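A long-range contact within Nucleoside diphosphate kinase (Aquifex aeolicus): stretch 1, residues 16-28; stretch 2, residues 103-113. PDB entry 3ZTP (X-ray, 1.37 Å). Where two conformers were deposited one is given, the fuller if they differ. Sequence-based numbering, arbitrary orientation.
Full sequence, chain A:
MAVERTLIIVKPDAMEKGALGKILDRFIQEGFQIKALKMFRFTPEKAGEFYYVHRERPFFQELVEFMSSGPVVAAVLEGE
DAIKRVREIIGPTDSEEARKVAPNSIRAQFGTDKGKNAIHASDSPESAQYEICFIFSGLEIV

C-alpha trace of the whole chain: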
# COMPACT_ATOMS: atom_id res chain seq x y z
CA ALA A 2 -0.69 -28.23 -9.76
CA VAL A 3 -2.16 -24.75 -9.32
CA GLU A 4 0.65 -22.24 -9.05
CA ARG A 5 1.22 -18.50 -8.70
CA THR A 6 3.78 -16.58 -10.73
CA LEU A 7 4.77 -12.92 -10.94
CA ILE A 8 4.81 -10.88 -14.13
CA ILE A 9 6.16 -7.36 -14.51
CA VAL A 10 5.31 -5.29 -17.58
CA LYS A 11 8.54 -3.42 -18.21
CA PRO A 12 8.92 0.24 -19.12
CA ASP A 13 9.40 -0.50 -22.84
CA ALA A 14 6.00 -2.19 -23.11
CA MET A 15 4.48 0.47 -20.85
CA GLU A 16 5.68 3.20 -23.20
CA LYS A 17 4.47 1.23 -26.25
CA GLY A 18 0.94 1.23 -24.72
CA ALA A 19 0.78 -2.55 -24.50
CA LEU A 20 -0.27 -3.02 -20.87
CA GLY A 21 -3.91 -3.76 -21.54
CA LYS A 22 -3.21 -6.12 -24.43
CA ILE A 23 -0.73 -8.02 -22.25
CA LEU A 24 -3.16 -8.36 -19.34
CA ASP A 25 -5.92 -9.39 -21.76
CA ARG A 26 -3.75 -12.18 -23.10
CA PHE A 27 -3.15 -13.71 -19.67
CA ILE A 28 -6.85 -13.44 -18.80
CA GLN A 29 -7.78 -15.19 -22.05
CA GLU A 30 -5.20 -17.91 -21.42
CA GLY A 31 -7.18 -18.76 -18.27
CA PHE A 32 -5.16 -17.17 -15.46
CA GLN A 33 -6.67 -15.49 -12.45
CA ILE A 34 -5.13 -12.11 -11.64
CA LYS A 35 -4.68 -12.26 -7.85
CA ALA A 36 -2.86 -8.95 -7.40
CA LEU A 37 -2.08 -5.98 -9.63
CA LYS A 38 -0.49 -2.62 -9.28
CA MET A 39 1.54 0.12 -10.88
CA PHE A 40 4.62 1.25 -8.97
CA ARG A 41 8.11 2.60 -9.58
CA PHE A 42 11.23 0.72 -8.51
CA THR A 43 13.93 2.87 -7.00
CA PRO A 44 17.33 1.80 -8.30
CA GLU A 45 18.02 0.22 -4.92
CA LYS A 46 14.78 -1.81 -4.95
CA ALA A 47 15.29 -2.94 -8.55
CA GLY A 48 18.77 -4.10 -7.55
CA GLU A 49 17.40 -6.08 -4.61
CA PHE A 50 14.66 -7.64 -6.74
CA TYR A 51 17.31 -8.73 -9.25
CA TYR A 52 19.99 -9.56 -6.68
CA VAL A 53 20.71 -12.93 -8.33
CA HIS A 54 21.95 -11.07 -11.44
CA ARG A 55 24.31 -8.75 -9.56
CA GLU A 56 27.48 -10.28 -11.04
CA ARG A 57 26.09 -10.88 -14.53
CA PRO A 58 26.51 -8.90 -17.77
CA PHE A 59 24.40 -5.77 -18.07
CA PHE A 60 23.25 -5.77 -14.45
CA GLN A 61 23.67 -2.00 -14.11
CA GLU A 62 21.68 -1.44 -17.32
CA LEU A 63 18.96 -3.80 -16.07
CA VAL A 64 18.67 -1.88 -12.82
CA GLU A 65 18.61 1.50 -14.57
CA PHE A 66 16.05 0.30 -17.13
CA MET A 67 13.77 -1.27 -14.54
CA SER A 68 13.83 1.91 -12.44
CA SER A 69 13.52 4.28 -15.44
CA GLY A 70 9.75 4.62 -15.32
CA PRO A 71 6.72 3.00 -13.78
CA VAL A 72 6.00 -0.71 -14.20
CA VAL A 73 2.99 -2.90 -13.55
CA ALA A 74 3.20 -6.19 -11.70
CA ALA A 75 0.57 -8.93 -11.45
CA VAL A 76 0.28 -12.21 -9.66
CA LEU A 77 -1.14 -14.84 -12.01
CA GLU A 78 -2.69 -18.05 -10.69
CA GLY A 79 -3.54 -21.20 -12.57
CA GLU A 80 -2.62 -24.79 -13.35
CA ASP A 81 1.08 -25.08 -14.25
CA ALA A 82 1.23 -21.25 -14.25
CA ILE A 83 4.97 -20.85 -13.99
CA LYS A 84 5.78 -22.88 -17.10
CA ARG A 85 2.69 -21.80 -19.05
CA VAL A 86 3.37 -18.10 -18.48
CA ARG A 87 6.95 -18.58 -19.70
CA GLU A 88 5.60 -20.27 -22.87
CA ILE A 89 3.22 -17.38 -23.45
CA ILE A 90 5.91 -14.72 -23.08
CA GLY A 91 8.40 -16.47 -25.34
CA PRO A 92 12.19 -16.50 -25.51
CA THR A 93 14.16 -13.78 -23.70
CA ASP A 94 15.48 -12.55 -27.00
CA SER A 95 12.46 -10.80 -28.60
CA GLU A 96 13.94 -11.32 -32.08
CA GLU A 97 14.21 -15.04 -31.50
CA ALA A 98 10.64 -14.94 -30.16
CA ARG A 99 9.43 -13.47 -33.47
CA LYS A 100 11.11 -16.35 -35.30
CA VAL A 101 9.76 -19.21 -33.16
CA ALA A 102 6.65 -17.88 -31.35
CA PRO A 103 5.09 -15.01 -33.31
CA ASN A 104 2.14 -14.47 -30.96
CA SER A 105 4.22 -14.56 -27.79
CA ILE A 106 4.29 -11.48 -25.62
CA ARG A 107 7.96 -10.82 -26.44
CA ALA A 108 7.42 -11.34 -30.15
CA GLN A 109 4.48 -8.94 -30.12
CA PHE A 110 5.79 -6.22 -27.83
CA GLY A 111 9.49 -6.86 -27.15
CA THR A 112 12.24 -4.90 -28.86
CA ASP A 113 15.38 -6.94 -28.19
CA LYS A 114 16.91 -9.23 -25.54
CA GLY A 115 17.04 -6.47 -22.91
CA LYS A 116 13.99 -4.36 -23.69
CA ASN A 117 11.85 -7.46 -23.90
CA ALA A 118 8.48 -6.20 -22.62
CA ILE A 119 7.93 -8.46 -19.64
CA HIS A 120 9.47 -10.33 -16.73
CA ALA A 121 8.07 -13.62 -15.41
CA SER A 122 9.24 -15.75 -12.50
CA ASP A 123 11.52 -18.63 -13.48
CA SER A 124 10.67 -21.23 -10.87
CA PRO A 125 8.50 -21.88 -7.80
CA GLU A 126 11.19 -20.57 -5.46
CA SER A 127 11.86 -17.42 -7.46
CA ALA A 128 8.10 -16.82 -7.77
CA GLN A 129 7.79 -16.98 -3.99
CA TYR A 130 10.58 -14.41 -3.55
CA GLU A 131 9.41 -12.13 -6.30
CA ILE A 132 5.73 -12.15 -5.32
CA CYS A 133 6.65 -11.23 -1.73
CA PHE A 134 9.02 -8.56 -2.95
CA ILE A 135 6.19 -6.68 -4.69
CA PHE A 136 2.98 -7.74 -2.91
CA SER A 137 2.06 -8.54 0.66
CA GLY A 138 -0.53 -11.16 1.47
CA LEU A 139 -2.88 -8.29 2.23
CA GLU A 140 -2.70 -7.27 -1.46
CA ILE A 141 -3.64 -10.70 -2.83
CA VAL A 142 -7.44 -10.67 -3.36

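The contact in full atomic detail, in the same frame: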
# COMPACT_ATOMS: atom_id res chain seq x y z
N GLU A 16 5.59 2.06 -22.31
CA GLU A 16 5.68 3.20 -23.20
C GLU A 16 5.06 2.91 -24.56
O GLU A 16 4.53 3.83 -25.19
CB GLU A 16 7.14 3.64 -23.35
CG GLU A 16 7.68 4.32 -22.11
CD GLU A 16 9.11 4.78 -22.28
OE1 GLU A 16 9.50 5.11 -23.42
OE2 GLU A 16 9.85 4.79 -21.27
N LYS A 17 5.08 1.65 -24.99
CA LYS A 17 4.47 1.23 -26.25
C LYS A 17 2.93 1.19 -26.14
O LYS A 17 2.24 1.04 -27.15
CB LYS A 17 4.96 -0.15 -26.69
CG LYS A 17 6.39 -0.21 -27.23
CD LYS A 17 6.71 -1.62 -27.71
CE LYS A 17 7.97 -1.66 -28.53
NZ LYS A 17 7.75 -1.07 -29.88
N GLY A 18 2.39 1.30 -24.93
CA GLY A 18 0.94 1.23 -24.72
C GLY A 18 0.36 -0.17 -24.72
O GLY A 18 -0.82 -0.34 -24.98
N ALA A 19 1.18 -1.17 -24.40
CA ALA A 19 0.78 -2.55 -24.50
C ALA A 19 0.21 -3.17 -23.23
O ALA A 19 -0.17 -4.33 -23.25
CB ALA A 19 1.99 -3.38 -24.94
N LEU A 20 0.12 -2.41 -22.14
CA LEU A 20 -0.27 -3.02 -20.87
C LEU A 20 -1.59 -3.77 -20.93
O LEU A 20 -1.72 -4.88 -20.42
CB LEU A 20 -0.38 -1.92 -19.81
CG LEU A 20 -0.99 -2.37 -18.48
CD1 LEU A 20 -0.08 -3.39 -17.79
CD2 LEU A 20 -1.25 -1.15 -17.56
N GLY A 21 -2.61 -3.13 -21.49
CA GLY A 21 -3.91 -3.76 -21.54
C GLY A 21 -3.94 -5.00 -22.41
O GLY A 21 -4.55 -6.00 -22.03
N LYS A 22 -3.28 -4.96 -23.55
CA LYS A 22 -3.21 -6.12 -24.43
C LYS A 22 -2.50 -7.28 -23.73
O LYS A 22 -2.89 -8.44 -23.86
CB LYS A 22 -2.49 -5.77 -25.73
CG LYS A 22 -3.25 -4.77 -26.59
CD LYS A 22 -2.55 -4.59 -27.93
CE LYS A 22 -3.29 -3.61 -28.86
NZ LYS A 22 -3.17 -2.21 -28.40
N ILE A 23 -1.46 -6.97 -22.96
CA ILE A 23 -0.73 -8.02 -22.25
C ILE A 23 -1.61 -8.64 -21.16
O ILE A 23 -1.69 -9.87 -21.05
CB ILE A 23 0.57 -7.46 -21.71
CG1 ILE A 23 1.51 -7.15 -22.87
CG2 ILE A 23 1.21 -8.45 -20.75
CD1 ILE A 23 2.77 -6.39 -22.46
N LEU A 24 -2.28 -7.82 -20.35
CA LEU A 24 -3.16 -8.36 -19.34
C LEU A 24 -4.28 -9.18 -19.97
O LEU A 24 -4.61 -10.27 -19.48
CB LEU A 24 -3.74 -7.27 -18.44
CG LEU A 24 -2.71 -6.55 -17.59
CD1 LEU A 24 -3.38 -5.45 -16.79
CD2 LEU A 24 -1.98 -7.52 -16.63
N ASP A 25 -4.86 -8.68 -21.06
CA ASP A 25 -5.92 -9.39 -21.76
C ASP A 25 -5.45 -10.79 -22.15
O ASP A 25 -6.17 -11.79 -21.98
CB ASP A 25 -6.37 -8.62 -23.01
CG ASP A 25 -7.52 -9.27 -23.72
OD1 ASP A 25 -8.50 -9.65 -23.08
OD2 ASP A 25 -7.44 -9.45 -24.95
N ARG A 26 -4.24 -10.89 -22.68
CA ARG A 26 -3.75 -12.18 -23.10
C ARG A 26 -3.73 -13.19 -21.94
O ARG A 26 -4.16 -14.33 -22.06
CB ARG A 26 -2.34 -12.06 -23.68
CG ARG A 26 -1.69 -13.40 -24.03
CD ARG A 26 -2.50 -14.19 -25.09
NE ARG A 26 -1.67 -15.28 -25.60
CZ ARG A 26 -0.67 -15.10 -26.45
NH1 ARG A 26 -0.46 -13.91 -26.99
NH2 ARG A 26 0.08 -16.12 -26.79
N PHE A 27 -3.21 -12.77 -20.78
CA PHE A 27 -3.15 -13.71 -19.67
C PHE A 27 -4.52 -14.09 -19.15
O PHE A 27 -4.74 -15.20 -18.75
CB PHE A 27 -2.24 -13.18 -18.55
CG PHE A 27 -0.79 -13.20 -18.94
CD1 PHE A 27 -0.15 -14.40 -19.11
CD2 PHE A 27 -0.11 -12.04 -19.19
CE1 PHE A 27 1.18 -14.45 -19.51
CE2 PHE A 27 1.21 -12.08 -19.57
CZ PHE A 27 1.85 -13.28 -19.72
N ILE A 28 -5.46 -13.14 -19.16
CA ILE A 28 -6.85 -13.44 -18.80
C ILE A 28 -7.42 -14.48 -19.77
O ILE A 28 -8.02 -15.49 -19.34
CB ILE A 28 -7.69 -12.15 -18.79
CG1 ILE A 28 -7.23 -11.25 -17.63
CG2 ILE A 28 -9.17 -12.49 -18.66
CD1 ILE A 28 -7.68 -9.81 -17.79
N PRO A 103 5.46 -16.36 -32.87
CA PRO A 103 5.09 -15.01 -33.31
C PRO A 103 4.03 -14.31 -32.47
O PRO A 103 3.98 -13.08 -32.49
CB PRO A 103 4.58 -15.22 -34.75
CG PRO A 103 5.22 -16.44 -35.18
CD PRO A 103 5.33 -17.33 -33.97
N ASN A 104 3.18 -15.06 -31.79
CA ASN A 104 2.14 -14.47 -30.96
C ASN A 104 2.52 -14.44 -29.49
O ASN A 104 1.68 -14.16 -28.65
CB ASN A 104 0.80 -15.20 -31.13
CG ASN A 104 -0.38 -14.37 -30.69
OD1 ASN A 104 -0.39 -13.15 -30.82
ND2 ASN A 104 -1.35 -15.03 -30.06
N SER A 105 3.78 -14.70 -29.17
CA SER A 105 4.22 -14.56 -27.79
C SER A 105 4.29 -13.11 -27.39
O SER A 105 4.39 -12.21 -28.22
CB SER A 105 5.56 -15.24 -27.58
OG SER A 105 6.61 -14.62 -28.30
N ILE A 106 4.24 -12.85 -26.09
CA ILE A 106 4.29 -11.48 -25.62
C ILE A 106 5.56 -10.78 -26.12
O ILE A 106 5.50 -9.64 -26.57
CB ILE A 106 4.21 -11.39 -24.07
CG1 ILE A 106 2.92 -12.01 -23.52
CG2 ILE A 106 4.37 -9.95 -23.63
CD1 ILE A 106 1.67 -11.41 -24.06
N ARG A 107 6.71 -11.45 -26.03
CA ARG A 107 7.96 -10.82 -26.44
C ARG A 107 8.03 -10.61 -27.93
O ARG A 107 8.56 -9.61 -28.41
CB ARG A 107 9.18 -11.57 -25.88
CG ARG A 107 9.24 -11.41 -24.37
CD ARG A 107 10.31 -12.21 -23.74
NE ARG A 107 10.48 -11.86 -22.35
CZ ARG A 107 10.98 -12.69 -21.45
NH1 ARG A 107 11.27 -13.93 -21.76
NH2 ARG A 107 11.18 -12.29 -20.21
N ALA A 108 7.48 -11.54 -28.71
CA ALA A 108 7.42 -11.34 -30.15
C ALA A 108 6.56 -10.14 -30.49
O ALA A 108 6.90 -9.35 -31.39
CB ALA A 108 6.91 -12.57 -30.84
N GLN A 109 5.43 -10.00 -29.81
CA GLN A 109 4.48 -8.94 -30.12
C GLN A 109 4.91 -7.57 -29.66
O GLN A 109 4.68 -6.58 -30.35
CB GLN A 109 3.12 -9.27 -29.50
CG GLN A 109 2.48 -10.46 -30.19
CD GLN A 109 1.84 -10.08 -31.52
OE1 GLN A 109 2.11 -10.69 -32.58
NE2 GLN A 109 0.97 -9.07 -31.47
N PHE A 110 5.56 -7.51 -28.49
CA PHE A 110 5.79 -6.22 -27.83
C PHE A 110 7.24 -5.96 -27.43
O PHE A 110 7.57 -4.86 -27.00
CB PHE A 110 4.88 -6.10 -26.58
CG PHE A 110 3.43 -6.26 -26.89
CD1 PHE A 110 2.80 -5.36 -27.73
CD2 PHE A 110 2.74 -7.33 -26.42
CE1 PHE A 110 1.44 -5.52 -28.05
CE2 PHE A 110 1.38 -7.50 -26.74
CZ PHE A 110 0.75 -6.59 -27.57
N GLY A 111 8.09 -6.98 -27.51
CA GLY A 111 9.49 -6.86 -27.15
C GLY A 111 10.33 -6.30 -28.27
O GLY A 111 10.12 -6.58 -29.45
N THR A 112 11.31 -5.50 -27.91
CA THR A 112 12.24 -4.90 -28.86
C THR A 112 13.46 -5.78 -29.11
O THR A 112 13.77 -6.05 -30.26
CB THR A 112 12.69 -3.52 -28.35
OG1 THR A 112 11.54 -2.67 -28.21
CG2 THR A 112 13.67 -2.87 -29.30
N ASP A 113 14.10 -6.25 -28.05
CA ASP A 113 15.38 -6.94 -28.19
C ASP A 113 15.55 -7.87 -26.99
O ASP A 113 14.54 -8.24 -26.35
CB ASP A 113 16.51 -5.91 -28.37
CG ASP A 113 16.52 -4.87 -27.28
OD1 ASP A 113 16.43 -5.28 -26.12
OD2 ASP A 113 16.63 -3.66 -27.56
O HOH W 1 10.46 -1.63 -30.58

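Two helical segments far apart in sequence run nearly antiparallel: helix 20-28 and the short helix 106-110 have axes that approach to 11.5 Å, with 155° between their N-to-C directions. The register follows from this, Ala19 CA lying 7.0 Å from Phe110 CA and Ile23 CA 7.0 Å from Ile106 CA, so that one turn forward on the first stretch corresponds to one turn back on the second. Gly18, with phi 80° and psi 25°, closes the preceding helix in a Schellman motif; positive phi is a conformation that favours glycine. Ser105 caps the second helix, its OG accepting from Ala108 N at 3.2 Å. Gly111 is the first residue to leave helical phi/psi at the other end, and a CB there would lie 2.6 Å from Arg107 O.

Between the helices the contact is mostly apolar, and Phe110 gives it the largest covered area. Its CA-to-CB bond points toward the first stretch, and Ala19 packs over one face of the ring: Ala19 CB is 3.8 Å from the Phe110 ring centroid, 23° off the normal, a CH-pi contact, with Ala19 CB 3.5 Å from Phe110 CD1. Ile23 CG1 meets Phe110 CD2 at 3.8 Å, and Lys22 CB approaches Phe110 CZ at 3.8 Å before the rest of the lysine leads away to a hydrogen bond elsewhere in the structure.

One turn back, Ile106 (chi1 and chi2 both m) fills the space between three residues of the long helix. Ile106 CG2 lies 4.1 Å from Ile23 CG1, Ile106 CG1 is 4.1 Å from Phe27 CZ, and Ile106 CD1 is 3.9 Å from Arg26 CG. The CA-to-CB bonds of Ile23 and Phe27 point sideways to the second stretch, but the ends of both side chains come nearer to it.

Arg26 supplies the direct polar link. Its guanidinium reaches the backbone just before the capped helix, where Arg26 NH1 donates to Asn104 O at 2.7 Å with an angle of 159°; Arg26 NH2 adds a weak bond to Asn104 O at 3.1 Å and 134°. Asn104 ND2 lies over one face of the Arg26 guanidinium, but Asn104 ND2 and Arg26 NH1, 3.4 Å apart, are both donors and form no hydrogen bond.

At the opposite end of the contact, Lys17 extends past Phe110, with Lys17 CD 3.4 Å from Phe110 O. A water bridges the tips, accepting from Lys17 NZ at 2.9 Å and donating to Thr112 OG1 at 2.8 Å.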